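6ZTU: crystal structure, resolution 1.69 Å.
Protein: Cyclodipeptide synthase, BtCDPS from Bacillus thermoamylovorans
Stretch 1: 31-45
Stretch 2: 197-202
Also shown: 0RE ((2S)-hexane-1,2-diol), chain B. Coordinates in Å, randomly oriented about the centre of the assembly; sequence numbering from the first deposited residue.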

# COMPACT_ATOMS: atom_id res chain seq x y z
N LEU A 31 4.36 2.73 -5.80
CA LEU A 31 5.14 1.83 -4.96
C LEU A 31 4.63 1.96 -3.53
O LEU A 31 4.75 3.02 -2.92
CB LEU A 31 6.63 2.18 -5.05
CG LEU A 31 7.27 1.91 -6.40
CD1 LEU A 31 8.64 2.57 -6.46
CD2 LEU A 31 7.39 0.39 -6.62
N GLY A 32 4.04 0.89 -3.00
CA GLY A 32 3.54 0.93 -1.64
C GLY A 32 4.62 0.60 -0.63
O GLY A 32 5.21 -0.49 -0.70
N ILE A 33 4.93 1.52 0.28
CA ILE A 33 5.98 1.33 1.28
C ILE A 33 5.29 1.17 2.63
O ILE A 33 4.65 2.10 3.12
CB ILE A 33 6.96 2.51 1.31
CG1 ILE A 33 7.47 2.84 -0.09
CG2 ILE A 33 8.11 2.21 2.28
CD1 ILE A 33 8.12 1.68 -0.81
N SER A 34 5.39 -0.02 3.20
CA SER A 34 4.65 -0.36 4.40
C SER A 34 5.44 0.06 5.64
O SER A 34 6.64 -0.20 5.72
CB SER A 34 4.38 -1.87 4.44
OG SER A 34 3.37 -2.17 5.37
N PRO A 35 4.80 0.71 6.62
CA PRO A 35 5.53 1.16 7.81
C PRO A 35 5.76 0.02 8.80
O PRO A 35 4.96 -0.90 8.93
CB PRO A 35 4.59 2.22 8.41
CG PRO A 35 3.23 1.73 8.04
CD PRO A 35 3.39 1.14 6.64
N PHE A 36 6.89 0.13 9.52
CA PHE A 36 7.26 -0.84 10.56
C PHE A 36 7.40 -2.24 9.97
O PHE A 36 6.97 -3.24 10.56
CB PHE A 36 6.27 -0.80 11.72
CG PHE A 36 5.85 0.58 12.09
CD1 PHE A 36 6.80 1.51 12.49
CD2 PHE A 36 4.53 0.98 12.00
CE1 PHE A 36 6.44 2.80 12.81
CE2 PHE A 36 4.16 2.28 12.34
CZ PHE A 36 5.11 3.19 12.73
N ASN A 37 8.00 -2.30 8.79
CA ASN A 37 8.20 -3.54 8.06
C ASN A 37 9.67 -3.58 7.65
O ASN A 37 10.11 -2.73 6.87
CB ASN A 37 7.28 -3.60 6.84
CG ASN A 37 7.41 -4.90 6.06
OD1 ASN A 37 8.48 -5.49 5.99
ND2 ASN A 37 6.31 -5.34 5.47
N SER A 38 10.41 -4.57 8.16
CA SER A 38 11.85 -4.60 7.96
C SER A 38 12.25 -4.75 6.50
O SER A 38 13.39 -4.44 6.14
CB SER A 38 12.48 -5.74 8.77
OG SER A 38 11.65 -6.89 8.74
N LYS A 39 11.34 -5.23 5.65
CA LYS A 39 11.64 -5.39 4.23
C LYS A 39 12.10 -4.09 3.58
O LYS A 39 12.95 -4.11 2.68
CB LYS A 39 10.40 -5.92 3.51
CG LYS A 39 10.55 -6.08 2.01
CD LYS A 39 10.79 -7.52 1.67
CE LYS A 39 10.81 -7.76 0.19
NZ LYS A 39 11.42 -9.10 -0.01
N PHE A 40 11.58 -2.95 4.03
CA PHE A 40 11.80 -1.68 3.35
C PHE A 40 13.02 -0.96 3.94
O PHE A 40 12.95 0.12 4.52
CB PHE A 40 10.55 -0.82 3.40
CG PHE A 40 9.42 -1.41 2.62
CD1 PHE A 40 9.33 -1.20 1.25
CD2 PHE A 40 8.47 -2.20 3.24
CE1 PHE A 40 8.29 -1.76 0.52
CE2 PHE A 40 7.43 -2.77 2.52
CZ PHE A 40 7.35 -2.54 1.15
N SER A 41 14.16 -1.61 3.75
CA SER A 41 15.46 -1.02 4.01
C SER A 41 15.78 0.04 2.96
O SER A 41 15.12 0.15 1.92
CB SER A 41 16.54 -2.09 3.98
OG SER A 41 16.64 -2.64 2.67
N GLN A 42 16.83 0.81 3.22
CA GLN A 42 17.32 1.74 2.21
C GLN A 42 17.62 1.02 0.91
O GLN A 42 17.21 1.46 -0.17
CB GLN A 42 18.57 2.46 2.74
CG GLN A 42 19.19 3.42 1.75
CD GLN A 42 20.41 4.11 2.32
OE1 GLN A 42 21.12 3.55 3.16
NE2 GLN A 42 20.66 5.34 1.88
N ASN A 43 18.33 -0.11 0.98
CA ASN A 43 18.71 -0.83 -0.23
C ASN A 43 17.49 -1.30 -1.02
O ASN A 43 17.47 -1.19 -2.26
CB ASN A 43 19.59 -2.02 0.12
CG ASN A 43 20.24 -2.63 -1.11
OD1 ASN A 43 20.82 -1.92 -1.94
ND2 ASN A 43 20.14 -3.95 -1.24
N TYR A 44 16.49 -1.85 -0.34
CA TYR A 44 15.31 -2.36 -1.04
C TYR A 44 14.51 -1.23 -1.68
O TYR A 44 14.04 -1.35 -2.81
CB TYR A 44 14.42 -3.16 -0.09
CG TYR A 44 13.22 -3.79 -0.75
CD1 TYR A 44 13.36 -4.84 -1.65
CD2 TYR A 44 11.93 -3.34 -0.48
CE1 TYR A 44 12.26 -5.43 -2.25
CE2 TYR A 44 10.81 -3.93 -1.08
CZ TYR A 44 10.99 -4.97 -1.97
OH TYR A 44 9.91 -5.56 -2.58
N ILE A 45 14.35 -0.12 -0.96
CA ILE A 45 13.65 1.03 -1.53
C ILE A 45 14.37 1.52 -2.79
O ILE A 45 13.74 1.82 -3.81
CB ILE A 45 13.49 2.13 -0.46
CG1 ILE A 45 12.38 1.74 0.53
CG2 ILE A 45 13.19 3.48 -1.11
CD1 ILE A 45 12.32 2.60 1.79
N VAL A 197 -0.57 0.66 -11.80
CA VAL A 197 -0.55 -0.53 -10.94
C VAL A 197 0.04 -0.12 -9.60
O VAL A 197 1.09 0.54 -9.55
CB VAL A 197 0.25 -1.70 -11.55
CG1 VAL A 197 -0.53 -2.37 -12.67
CG2 VAL A 197 1.62 -1.26 -12.05
N LEU A 198 -0.62 -0.52 -8.52
CA LEU A 198 0.00 -0.51 -7.20
C LEU A 198 0.87 -1.75 -7.07
O LEU A 198 0.44 -2.85 -7.44
CB LEU A 198 -1.07 -0.48 -6.11
CG LEU A 198 -0.63 -0.70 -4.66
CD1 LEU A 198 0.25 0.47 -4.20
CD2 LEU A 198 -1.87 -0.83 -3.77
N ALA A 199 2.10 -1.59 -6.57
CA ALA A 199 3.07 -2.68 -6.55
C ALA A 199 3.51 -2.96 -5.12
O ALA A 199 3.86 -2.05 -4.38
CB ALA A 199 4.29 -2.35 -7.42
N TYR A 200 3.52 -4.24 -4.76
CA TYR A 200 3.85 -4.66 -3.41
C TYR A 200 4.40 -6.08 -3.52
O TYR A 200 4.30 -6.71 -4.56
CB TYR A 200 2.62 -4.60 -2.51
CG TYR A 200 2.93 -4.65 -1.03
CD1 TYR A 200 3.66 -3.65 -0.43
CD2 TYR A 200 2.46 -5.70 -0.25
CE1 TYR A 200 3.95 -3.69 0.93
CE2 TYR A 200 2.74 -5.75 1.10
CZ TYR A 200 3.48 -4.75 1.69
OH TYR A 200 3.76 -4.79 3.04
N HIS A 201 5.00 -6.56 -2.44
CA HIS A 201 5.70 -7.85 -2.51
C HIS A 201 4.88 -9.01 -1.96
O HIS A 201 5.38 -10.14 -1.90
CB HIS A 201 7.03 -7.76 -1.76
CG HIS A 201 6.88 -7.46 -0.31
ND1 HIS A 201 6.57 -6.20 0.15
CD2 HIS A 201 6.94 -8.26 0.77
CE1 HIS A 201 6.48 -6.24 1.47
NE2 HIS A 201 6.70 -7.48 1.87
N ARG A 202 3.63 -8.78 -1.58
CA ARG A 202 2.79 -9.84 -1.09
C ARG A 202 1.48 -9.85 -1.85
O ARG A 202 1.03 -8.81 -2.35
CB ARG A 202 2.53 -9.68 0.42
CG ARG A 202 3.81 -9.76 1.26
CD ARG A 202 4.19 -11.20 1.67
NE ARG A 202 3.03 -12.00 2.09
CZ ARG A 202 2.77 -13.23 1.65
NH1 ARG A 202 3.58 -13.82 0.76
NH2 ARG A 202 1.70 -13.88 2.10
O01 0RE B . -0.36 -2.07 2.28
C02 0RE B . 0.92 -2.21 1.75
C03 0RE B . 1.06 -1.25 0.57
O04 0RE B . 0.44 -1.79 -0.56
C05 0RE B . 0.43 0.08 0.95
C06 0RE B . 1.14 0.67 2.17
C07 0RE B . 0.39 1.92 2.61
C08 0RE B . 1.31 3.10 2.34
O HOH W 1 6.29 -2.03 -2.81
O HOH W 2 6.33 -8.21 4.46
O HOH W 3 7.57 -4.40 -2.01

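The two stretches meet as neighbouring parallel strands and then part into loops joined by side chains. Leu-31 pairs with Ala-199, and the direct hydrogen bond between the stretches runs from Gly-32 N to Ala-199 O (3.3 Å, nearly straight at 168°). Just beyond it, a water donates to both Gly-32 O (2.8 Å) and Ala-199 O (2.9 Å), extending the backbone link where the strands separate.

Leu-31 and Ala-199 share one face of the sheet. With chi1 m and chi2 t, the leucine brings CD2 to 4.2 Å from Ala-199 CB, and the small methyl of alanine leaves room for that branch. Gly-32 suits its place because an ideal CB built on it would lie 2.7 Å from 0RE C03 of the bound hexanediol, a clash, and would also crowd Leu-198 CD1 at 3.5 Å.

Tyr-200, chi1 t, starts sideways but carries its ring along the first stretch. Gly-32 O and Ser-34 CB lie at the ring edge, the latter 3.3 Å from Tyr-200 OH, while the diol's C02 covers one face. Phe-40, chi1 m, likewise begins sideways and reaches inward, so that its CZ meets Tyr-200 CE1 at 3.6 Å in an apolar contact.

His-201, chi1 p, points its ring among several partners. Lys-39, with chi1 t, bends at chi2 (101°, between wells) and then runs on through chi3 and chi4 t, laying its aliphatic chain over one face of the His-201 ring, CG sitting 4.2 Å from the ring centroid; the methylenes thus do the packing in a CH-pi contact. Phe-40 approaches obliquely, with planes at 68°. Both imidazole nitrogens are served through water: one water lies 2.7 Å from His-201 NE2 and accepts from Asn-37 ND2 (3.0 Å), another joins His-201 ND1 (3.0 Å) to Tyr-44 OH (2.7 Å). Asn-37 uses its other amide atom at home, OD1 accepting from Lys-39 N (2.9 Å), which steadies the turn. Ser-41, chi1 p, caps the helix by accepting from Tyr-44 N at OG (3.1 Å).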